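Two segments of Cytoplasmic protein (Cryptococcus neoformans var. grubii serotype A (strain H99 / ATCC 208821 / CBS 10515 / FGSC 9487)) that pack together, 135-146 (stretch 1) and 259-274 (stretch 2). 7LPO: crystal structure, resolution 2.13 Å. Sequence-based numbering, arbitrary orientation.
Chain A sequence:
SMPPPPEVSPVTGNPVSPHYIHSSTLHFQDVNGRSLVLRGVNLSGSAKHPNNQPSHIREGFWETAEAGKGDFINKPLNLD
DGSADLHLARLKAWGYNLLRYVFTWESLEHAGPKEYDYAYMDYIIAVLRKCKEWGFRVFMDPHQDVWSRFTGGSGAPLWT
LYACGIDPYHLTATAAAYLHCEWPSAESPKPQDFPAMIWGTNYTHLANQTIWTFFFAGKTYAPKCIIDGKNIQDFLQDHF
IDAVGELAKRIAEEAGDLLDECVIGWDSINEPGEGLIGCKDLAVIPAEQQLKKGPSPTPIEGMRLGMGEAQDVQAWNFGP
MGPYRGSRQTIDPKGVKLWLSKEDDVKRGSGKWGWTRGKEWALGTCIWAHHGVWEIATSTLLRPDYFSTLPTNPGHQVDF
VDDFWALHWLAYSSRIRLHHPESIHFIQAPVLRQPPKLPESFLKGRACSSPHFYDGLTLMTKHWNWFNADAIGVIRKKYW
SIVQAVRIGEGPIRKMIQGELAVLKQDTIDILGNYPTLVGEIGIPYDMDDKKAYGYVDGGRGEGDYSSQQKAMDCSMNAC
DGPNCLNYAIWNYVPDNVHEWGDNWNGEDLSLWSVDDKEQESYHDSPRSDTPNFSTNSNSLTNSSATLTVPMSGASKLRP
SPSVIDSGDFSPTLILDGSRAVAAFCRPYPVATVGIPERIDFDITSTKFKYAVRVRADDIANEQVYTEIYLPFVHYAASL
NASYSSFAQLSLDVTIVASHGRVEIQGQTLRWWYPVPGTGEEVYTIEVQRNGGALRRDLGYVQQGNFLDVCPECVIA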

ATOM      1  N   GLY A 135      17.864   7.558  11.661  1.00 31.76           N
ATOM      2  CA  GLY A 135      18.225   6.160  11.580  1.00 32.56           C
ATOM      3  C   GLY A 135      17.236   5.257  10.884  1.00 31.56           C
ATOM      4  O   GLY A 135      17.260   4.046  11.123  1.00 35.48           O
ATOM      5  N   PHE A 136      16.395   5.791  10.010  1.00 24.19           N
ATOM      6  CA  PHE A 136      15.420   4.982   9.299  1.00 21.80           C
ATOM      7  C   PHE A 136      16.006   4.405   8.018  1.00 20.80           C
ATOM      8  O   PHE A 136      16.798   5.055   7.332  1.00 21.32           O
ATOM      9  CB  PHE A 136      14.180   5.812   8.949  1.00 20.57           C
ATOM     10  CG  PHE A 136      13.297   6.078  10.110  1.00 19.42           C
ATOM     11  CD1 PHE A 136      12.482   5.081  10.607  1.00 18.15           C
ATOM     12  CD2 PHE A 136      13.293   7.321  10.724  1.00 18.80           C
ATOM     13  CE1 PHE A 136      11.681   5.311  11.699  1.00 18.36           C
ATOM     14  CE2 PHE A 136      12.490   7.560  11.806  1.00 19.48           C
ATOM     15  CZ  PHE A 136      11.680   6.550  12.300  1.00 19.81           C
ATOM     16  N   ARG A 137      15.609   3.174   7.703  1.00 21.44           N
ATOM     17  CA  ARG A 137      15.692   2.664   6.343  1.00 20.46           C
ATOM     18  C   ARG A 137      14.396   3.028   5.630  1.00 20.14           C
ATOM     19  O   ARG A 137      13.328   3.081   6.243  1.00 20.63           O
ATOM     20  CB  ARG A 137      15.903   1.149   6.315  1.00 20.74           C
ATOM     21  CG  ARG A 137      17.078   0.648   7.143  1.00 21.29           C
ATOM     22  CD  ARG A 137      18.439   1.185   6.653  1.00 22.89           C
ATOM     23  NE  ARG A 137      19.509   0.413   7.283  1.00 25.47           N
ATOM     24  CZ  ARG A 137      20.660   0.084   6.704  1.00 27.05           C
ATOM     25  NH1 ARG A 137      20.929   0.472   5.462  1.00 25.75           N
ATOM     26  NH2 ARG A 137      21.544  -0.646   7.372  1.00 29.06           N
ATOM     27  N   VAL A 138      14.496   3.293   4.331  1.00 19.00           N
ATOM     28  CA  VAL A 138      13.362   3.762   3.544  1.00 18.66           C
ATOM     29  C   VAL A 138      13.327   3.010   2.218  1.00 19.65           C
ATOM     30  O   VAL A 138      14.373   2.785   1.597  1.00 19.21           O
ATOM     31  CB  VAL A 138      13.453   5.282   3.277  1.00 19.44           C
ATOM     32  CG1 VAL A 138      12.340   5.716   2.338  1.00 20.65           C
ATOM     33  CG2 VAL A 138      13.410   6.089   4.562  1.00 20.12           C
ATOM     34  N   PHE A 139      12.126   2.628   1.768  1.00 16.46           N
ATOM     35  CA  PHE A 139      11.939   2.268   0.370  1.00 15.27           C
ATOM     36  C   PHE A 139      10.786   3.085  -0.202  1.00 14.53           C
ATOM     37  O   PHE A 139       9.837   3.456   0.498  1.00 16.01           O
ATOM     38  CB  PHE A 139      11.782   0.738   0.149  1.00 15.57           C
ATOM     39  CG  PHE A 139      10.509   0.134   0.649  1.00 16.37           C
ATOM     40  CD1 PHE A 139      10.358  -0.184   1.975  1.00 17.58           C
ATOM     41  CD2 PHE A 139       9.504  -0.206  -0.237  1.00 17.44           C
ATOM     42  CE1 PHE A 139       9.196  -0.780   2.430  1.00 20.00           C
ATOM     43  CE2 PHE A 139       8.340  -0.797   0.206  1.00 19.50           C
ATOM     44  CZ  PHE A 139       8.190  -1.097   1.538  1.00 19.88           C
ATOM     45  N   MET A 140      10.938   3.434  -1.473  1.00 15.50           N
ATOM     46  CA  MET A 140      10.101   4.422  -2.135  1.00 14.70           C
ATOM     47  C   MET A 140       8.881   3.763  -2.762  1.00 15.74           C
ATOM     48  O   MET A 140       8.995   2.735  -3.434  1.00 17.77           O
ATOM     49  CB  MET A 140      10.904   5.149  -3.213  1.00 14.70           C
ATOM     50  CG  MET A 140      12.246   5.705  -2.768  1.00 16.81           C
ATOM     51  SD  MET A 140      12.106   6.881  -1.401  1.00 21.86           S
ATOM     52  CE  MET A 140      11.401   8.294  -2.071  1.00 19.70           C
ATOM     53  N   ASP A 141       7.722   4.376  -2.570  1.00 13.99           N
ATOM     54  CA  ASP A 141       6.455   3.843  -3.064  1.00 14.02           C
ATOM     55  C   ASP A 141       5.855   4.818  -4.060  1.00 14.05           C
ATOM     56  O   ASP A 141       5.300   5.855  -3.653  1.00 14.06           O
ATOM     57  CB  ASP A 141       5.497   3.600  -1.900  1.00 22.71           C
ATOM     58  CG  ASP A 141       4.030   3.599  -2.320  1.00 23.14           C
ATOM     59  OD1 ASP A 141       3.714   3.224  -3.478  1.00 24.97           O
ATOM     60  OD2 ASP A 141       3.190   3.978  -1.474  1.00 23.71           O
ATOM     61  N   PRO A 142       5.962   4.554  -5.371  1.00 14.71           N
ATOM     62  CA  PRO A 142       5.164   5.312  -6.347  1.00 14.75           C
ATOM     63  C   PRO A 142       3.696   4.942  -6.217  1.00 15.29           C
ATOM     64  O   PRO A 142       3.273   3.856  -6.635  1.00 15.08           O
ATOM     65  CB  PRO A 142       5.739   4.877  -7.701  1.00 16.14           C
ATOM     66  CG  PRO A 142       6.729   3.827  -7.420  1.00 16.50           C
ATOM     67  CD  PRO A 142       6.619   3.404  -5.998  1.00 17.02           C
ATOM     68  N   HIS A 143       2.913   5.821  -5.613  1.00 14.14           N
ATOM     69  CA  HIS A 143       1.625   5.438  -5.064  1.00 14.17           C
ATOM     70  C   HIS A 143       0.483   5.934  -5.935  1.00 14.21           C
ATOM     71  O   HIS A 143       0.528   7.044  -6.475  1.00 14.22           O
ATOM     72  CB  HIS A 143       1.457   5.980  -3.643  1.00 17.06           C
ATOM     73  CG  HIS A 143       0.304   5.370  -2.911  1.00 18.17           C
ATOM     74  ND1 HIS A 143       0.455   4.324  -2.025  1.00 17.62           N
ATOM     75  CD2 HIS A 143      -1.023   5.636  -2.960  1.00 17.62           C
ATOM     76  CE1 HIS A 143      -0.728   3.981  -1.549  1.00 18.46           C
ATOM     77  NE2 HIS A 143      -1.643   4.756  -2.105  1.00 18.32           N
ATOM     78  N   GLN A 144      -0.547   5.099  -6.038  1.00 14.24           N
ATOM     79  CA  GLN A 144      -1.785   5.435  -6.718  1.00 14.29           C
ATOM     80  C   GLN A 144      -2.906   4.595  -6.117  1.00 14.31           C
ATOM     81  O   GLN A 144      -2.681   3.524  -5.545  1.00 14.29           O
ATOM     82  CB  GLN A 144      -1.674   5.206  -8.240  1.00 14.31           C
ATOM     83  CG  GLN A 144      -1.653   3.744  -8.666  1.00 14.31           C
ATOM     84  CD  GLN A 144      -3.036   3.111  -8.718  1.00 14.35           C
ATOM     85  OE1 GLN A 144      -4.017   3.763  -9.044  1.00 14.39           O
ATOM     86  NE2 GLN A 144      -3.108   1.831  -8.405  1.00 14.35           N
ATOM     87  N   ASP A 145      -4.123   5.107  -6.257  1.00 15.33           N
ATOM     88  CA  ASP A 145      -5.339   4.382  -5.930  1.00 14.65           C
ATOM     89  C   ASP A 145      -6.346   4.718  -7.015  1.00 14.70           C
ATOM     90  O   ASP A 145      -6.583   5.896  -7.286  1.00 14.72           O
ATOM     91  CB  ASP A 145      -5.887   4.766  -4.551  1.00 15.15           C
ATOM     92  CG  ASP A 145      -4.924   4.458  -3.437  1.00 16.03           C
ATOM     93  OD1 ASP A 145      -4.813   3.264  -3.068  1.00 16.80           O
ATOM     94  OD2 ASP A 145      -4.282   5.407  -2.930  1.00 16.95           O
ATOM     95  N   VAL A 146      -6.910   3.688  -7.641  1.00 14.47           N
ATOM     96  CA  VAL A 146      -7.872   3.815  -8.733  1.00 14.53           C
ATOM     97  C   VAL A 146      -7.449   4.911  -9.704  1.00 14.54           C
ATOM     98  O   VAL A 146      -8.252   5.770 -10.095  1.00 14.58           O
ATOM     99  CB  VAL A 146      -9.301   4.036  -8.197  1.00 14.58           C
ATOM    100  CG1 VAL A 146      -9.766   2.776  -7.468  1.00 14.58           C
ATOM    101  CG2 VAL A 146      -9.386   5.210  -7.262  1.00 14.57           C
TER
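Stretch 2, residues 259-274: LDECVIGWDSINEPGE

Stretch 2 lies beside stretch 1 as a parallel neighbour: strand 263-267 runs along strand 137-143 with their N-to-C directions 19° apart and their axes 4.5 Å apart at closest approach. Asp260 and Glu261 form a turn, tied by the bond from Asp260 N to Val263 O (2.7 Å). A water donates to both Glu261 O and Phe136 O, joining the stretches before the strands pair. Cys262 opens the ladder: its O accepts from Val138 N at 2.8 Å, while its small, apolar SG fits 3.8 Å from Val138 CG2.

Val263, a β-branched residue at home in extended backbone, pairs with Val138 (CA to CA, 4.6 Å) and places CG1 3.9 Å from Met140 CG. Ile264 N then donates to Val138 O at 2.8 Å; its apolar CG1 lies 4.4 Å from Phe139 CB. Gly265 follows fully stretched at 180/-176, a backbone glycine readily adopts; Gly265 O receives Met140 N at 3.1 Å. Trp266 shares a sheet face with Val138, Val263 and Met140. Its broad ring gives the flexible methionine a flat surface: Met140 CG sits 3.5 Å from the centroid of the six-membered ring, almost on the normal, a CH-pi contact. Asp267 N continues the ladder to Met140 O (2.8 Å), and Asp267 OD2 lies 3.6 Å from Phe139 CE2 at the ring edge, where a carboxylate oxygen suits the partly positive hydrogens.

Beyond the strand, Ser268 points its side chain away, but its O and Asp141 OD1 share a water. Ile269 also turns away. Asn270 suits its place because an amide supplements its backbone: Asn270 N donates to Pro142 O (3.1 Å), Asn270 ND2 donates to Gln144 O (3.0 Å) while lying over one face of the His143 ring, and Asn270 O accepts from Gln144 NE2 (2.8 Å). At Glu271, a water donates to both Glu271 OE1 and Asp145 OD1, bridging two like charges 4.4 Å apart.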

ATOM      1  N   LEU A 259      21.522   6.890  -0.695  1.00 22.92           N
ATOM      2  CA  LEU A 259      21.295   5.602  -1.328  1.00 22.30           C
ATOM      3  C   LEU A 259      21.912   4.484  -0.500  1.00 23.90           C
ATOM      4  O   LEU A 259      23.035   4.608  -0.004  1.00 24.49           O
ATOM      5  CB  LEU A 259      21.872   5.599  -2.734  1.00 23.21           C
ATOM      6  CG  LEU A 259      21.204   6.520  -3.753  1.00 26.57           C
ATOM      7  CD1 LEU A 259      21.869   6.315  -5.112  1.00 27.11           C
ATOM      8  CD2 LEU A 259      19.718   6.294  -3.860  1.00 29.00           C
ATOM      9  N   ASP A 260      21.141   3.405  -0.319  1.00 23.06           N
ATOM     10  CA  ASP A 260      21.596   2.169   0.313  1.00 25.47           C
ATOM     11  C   ASP A 260      21.740   2.278   1.828  1.00 24.52           C
ATOM     12  O   ASP A 260      21.343   1.359   2.552  1.00 23.17           O
ATOM     13  CB  ASP A 260      22.912   1.716  -0.330  1.00 26.87           C
ATOM     14  CG  ASP A 260      22.779   1.526  -1.833  1.00 30.24           C
ATOM     15  OD1 ASP A 260      21.730   0.990  -2.261  1.00 29.52           O
ATOM     16  OD2 ASP A 260      23.703   1.924  -2.588  1.00 31.40           O
ATOM     17  N   GLU A 261      22.293   3.388   2.317  1.00 25.81           N
ATOM     18  CA  GLU A 261      22.351   3.604   3.756  1.00 25.27           C
ATOM     19  C   GLU A 261      20.976   3.955   4.311  1.00 25.22           C
ATOM     20  O   GLU A 261      20.616   3.530   5.415  1.00 28.86           O
ATOM     21  CB  GLU A 261      23.354   4.707   4.082  1.00 29.40           C
ATOM     22  CG  GLU A 261      23.431   5.052   5.566  1.00 37.16           C
ATOM     23  CD  GLU A 261      24.586   5.989   5.900  1.00 45.40           C
ATOM     24  OE1 GLU A 261      25.224   6.531   4.963  1.00 48.65           O
ATOM     25  OE2 GLU A 261      24.854   6.186   7.105  1.00 47.58           O
ATOM     26  N   CYS A 262      20.200   4.743   3.567  1.00 19.66           N
ATOM     27  CA  CYS A 262      18.842   5.089   3.977  1.00 18.26           C
ATOM     28  C   CYS A 262      17.828   4.538   2.985  1.00 18.42           C
ATOM     29  O   CYS A 262      17.043   3.654   3.344  1.00 17.68           O
ATOM     30  CB  CYS A 262      18.711   6.604   4.126  1.00 18.09           C
ATOM     31  SG  CYS A 262      17.037   7.158   4.480  1.00 20.35           S
ATOM     32  N   VAL A 263      17.831   5.020   1.742  1.00 16.38           N
ATOM     33  CA  VAL A 263      16.909   4.558   0.709  1.00 15.65           C
ATOM     34  C   VAL A 263      17.458   3.233   0.191  1.00 14.11           C
ATOM     35  O   VAL A 263      18.415   3.206  -0.575  1.00 16.47           O
ATOM     36  CB  VAL A 263      16.752   5.584  -0.413  1.00 18.01           C
ATOM     37  CG1 VAL A 263      15.871   5.023  -1.522  1.00 19.85           C
ATOM     38  CG2 VAL A 263      16.191   6.882   0.141  1.00 18.34           C
ATOM     39  N   ILE A 264      16.860   2.125   0.614  1.00 15.40           N
ATOM     40  CA  ILE A 264      17.420   0.828   0.265  1.00 13.85           C
ATOM     41  C   ILE A 264      16.853   0.247  -1.023  1.00 13.87           C
ATOM     42  O   ILE A 264      17.452  -0.680  -1.581  1.00 13.87           O
ATOM     43  CB  ILE A 264      17.217  -0.166   1.420  1.00 18.43           C
ATOM     44  CG1 ILE A 264      15.731  -0.452   1.656  1.00 17.24           C
ATOM     45  CG2 ILE A 264      17.850   0.380   2.690  1.00 18.93           C
ATOM     46  CD1 ILE A 264      15.471  -1.484   2.787  1.00 16.19           C
ATOM     47  N   GLY A 265      15.730   0.754  -1.510  1.00 18.13           N
ATOM     48  CA  GLY A 265      15.143   0.189  -2.711  1.00 16.61           C
ATOM     49  C   GLY A 265      13.866   0.906  -3.093  1.00 15.30           C
ATOM     50  O   GLY A 265      13.453   1.886  -2.461  1.00 13.91           O
ATOM     51  N   TRP A 266      13.232   0.380  -4.138  1.00 13.93           N
ATOM     52  CA  TRP A 266      12.049   0.988  -4.724  1.00 13.95           C
ATOM     53  C   TRP A 266      10.963  -0.065  -4.879  1.00 16.05           C
ATOM     54  O   TRP A 266      11.227  -1.167  -5.373  1.00 13.97           O
ATOM     55  CB  TRP A 266      12.374   1.629  -6.083  1.00 13.96           C
ATOM     56  CG  TRP A 266      13.358   2.752  -5.970  1.00 14.29           C
ATOM     57  CD1 TRP A 266      14.689   2.642  -5.715  1.00 13.93           C
ATOM     58  CD2 TRP A 266      13.086   4.149  -6.101  1.00 13.95           C
ATOM     59  NE1 TRP A 266      15.266   3.881  -5.676  1.00 13.92           N
ATOM     60  CE2 TRP A 266      14.305   4.827  -5.910  1.00 13.93           C
ATOM     61  CE3 TRP A 266      11.936   4.890  -6.368  1.00 13.97           C
ATOM     62  CZ2 TRP A 266      14.404   6.208  -5.959  1.00 13.93           C
ATOM     63  CZ3 TRP A 266      12.029   6.260  -6.414  1.00 13.97           C
ATOM     64  CH2 TRP A 266      13.257   6.909  -6.220  1.00 14.57           C
ATOM     65  N   ASP A 267       9.756   0.275  -4.429  1.00 17.67           N
ATOM     66  CA  ASP A 267       8.559  -0.499  -4.717  1.00 18.22           C
ATOM     67  C   ASP A 267       8.136  -0.261  -6.164  1.00 17.14           C
ATOM     68  O   ASP A 267       8.468   0.759  -6.775  1.00 16.75           O
ATOM     69  CB  ASP A 267       7.425  -0.102  -3.771  1.00 20.31           C
ATOM     70  CG  ASP A 267       6.554  -1.290  -3.341  1.00 21.84           C
ATOM     71  OD1 ASP A 267       6.582  -2.356  -3.995  1.00 21.24           O
ATOM     72  OD2 ASP A 267       5.828  -1.144  -2.333  1.00 22.39           O
ATOM     73  N   SER A 268       7.403  -1.223  -6.718  1.00 19.86           N
ATOM     74  CA  SER A 268       6.804  -1.023  -8.029  1.00 19.73           C
ATOM     75  C   SER A 268       5.470  -0.290  -7.873  1.00 18.47           C
ATOM     76  O   SER A 268       5.013  -0.005  -6.764  1.00 14.50           O
ATOM     77  CB  SER A 268       6.658  -2.353  -8.764  1.00 21.85           C
ATOM     78  OG  SER A 268       5.893  -3.279  -8.037  1.00 22.91           O
ATOM     79  N   ILE A 269       4.849   0.051  -9.003  1.00 14.14           N
ATOM     80  CA  ILE A 269       3.639   0.855  -8.973  1.00 14.17           C
ATOM     81  C   ILE A 269       2.628   0.234  -8.030  1.00 14.18           C
ATOM     82  O   ILE A 269       2.340  -0.964  -8.098  1.00 14.66           O
ATOM     83  CB  ILE A 269       3.067   0.999 -10.391  1.00 14.21           C
ATOM     84  CG1 ILE A 269       1.816   1.876 -10.360  1.00 14.24           C
ATOM     85  CG2 ILE A 269       2.755  -0.343 -10.998  1.00 14.23           C
ATOM     86  CD1 ILE A 269       1.411   2.376 -11.742  1.00 14.28           C
ATOM     87  N   ASN A 270       2.062   1.063  -7.165  1.00 14.18           N
ATOM     88  CA  ASN A 270       1.207   0.573  -6.092  1.00 16.19           C
ATOM     89  C   ASN A 270      -0.111   0.025  -6.632  1.00 15.45           C
ATOM     90  O   ASN A 270      -0.750   0.649  -7.484  1.00 14.26           O
ATOM     91  CB  ASN A 270       0.931   1.700  -5.100  1.00 14.54           C
ATOM     92  CG  ASN A 270       0.120   1.233  -3.904  1.00 16.42           C
ATOM     93  OD1 ASN A 270       0.626   0.509  -3.053  1.00 16.08           O
ATOM     94  ND2 ASN A 270      -1.142   1.643  -3.839  1.00 18.12           N
ATOM     95  N   GLU A 271      -0.504  -1.159  -6.129  1.00 14.23           N
ATOM     96  CA  GLU A 271      -1.798  -1.806  -6.366  1.00 14.27           C
ATOM     97  C   GLU A 271      -2.363  -1.528  -7.751  1.00 14.31           C
ATOM     98  O   GLU A 271      -3.459  -0.970  -7.889  1.00 14.35           O
ATOM     99  CB  GLU A 271      -2.788  -1.365  -5.284  1.00 14.28           C
ATOM    100  CG  GLU A 271      -2.325  -1.788  -3.889  1.00 18.29           C
ATOM    101  CD  GLU A 271      -3.376  -1.629  -2.809  1.00 21.82           C
ATOM    102  OE1 GLU A 271      -4.469  -1.086  -3.103  1.00 23.21           O
ATOM    103  OE2 GLU A 271      -3.093  -2.050  -1.659  1.00 21.30           O
ATOM    104  N   PRO A 272      -1.669  -1.960  -8.792  1.00 15.37           N
ATOM    105  CA  PRO A 272      -2.063  -1.574 -10.152  1.00 15.34           C
ATOM    106  C   PRO A 272      -3.401  -2.166 -10.563  1.00 14.40           C
ATOM    107  O   PRO A 272      -3.711  -3.318 -10.263  1.00 14.41           O
ATOM    108  CB  PRO A 272      -0.924  -2.125 -11.014  1.00 17.70           C
ATOM    109  CG  PRO A 272      -0.365  -3.257 -10.204  1.00 19.77           C
ATOM    110  CD  PRO A 272      -0.473  -2.815  -8.766  1.00 17.49           C
ATOM    111  N   GLY A 273      -4.192  -1.373 -11.284  1.00 15.71           N
ATOM    112  CA  GLY A 273      -5.454  -1.867 -11.798  1.00 15.70           C
ATOM    113  C   GLY A 273      -5.267  -2.765 -13.007  1.00 19.01           C
ATOM    114  O   GLY A 273      -4.322  -2.621 -13.785  1.00 15.71           O
ATOM    115  N   GLU A 274      -6.190  -3.714 -13.157  1.00 14.56           N
ATOM    116  CA  GLU A 274      -6.169  -4.661 -14.264  1.00 16.95           C
ATOM    117  C   GLU A 274      -7.073  -4.227 -15.410  1.00 15.58           C
ATOM    118  O   GLU A 274      -7.088  -4.881 -16.457  1.00 14.68           O
ATOM    119  CB  GLU A 274      -6.586  -6.060 -13.780  1.00 21.70           C
ATOM    120  CG  GLU A 274      -6.045  -6.422 -12.401  1.00 28.98           C
ATOM    121  CD  GLU A 274      -6.127  -7.923 -12.082  1.00 33.68           C
ATOM    122  OE1 GLU A 274      -5.312  -8.402 -11.257  1.00 32.91           O
ATOM    123  OE2 GLU A 274      -7.003  -8.620 -12.649  1.00 36.64           O
TER
HETATM  124  O   HOH W   1      19.491   5.325   7.603  1.00 40.52           O
HETATM  125  O   HOH W   2       4.144   0.745  -4.450  1.00 17.32           O
HETATM  126  O   HOH W   3      -5.560   1.040  -4.427  1.00 14.36           O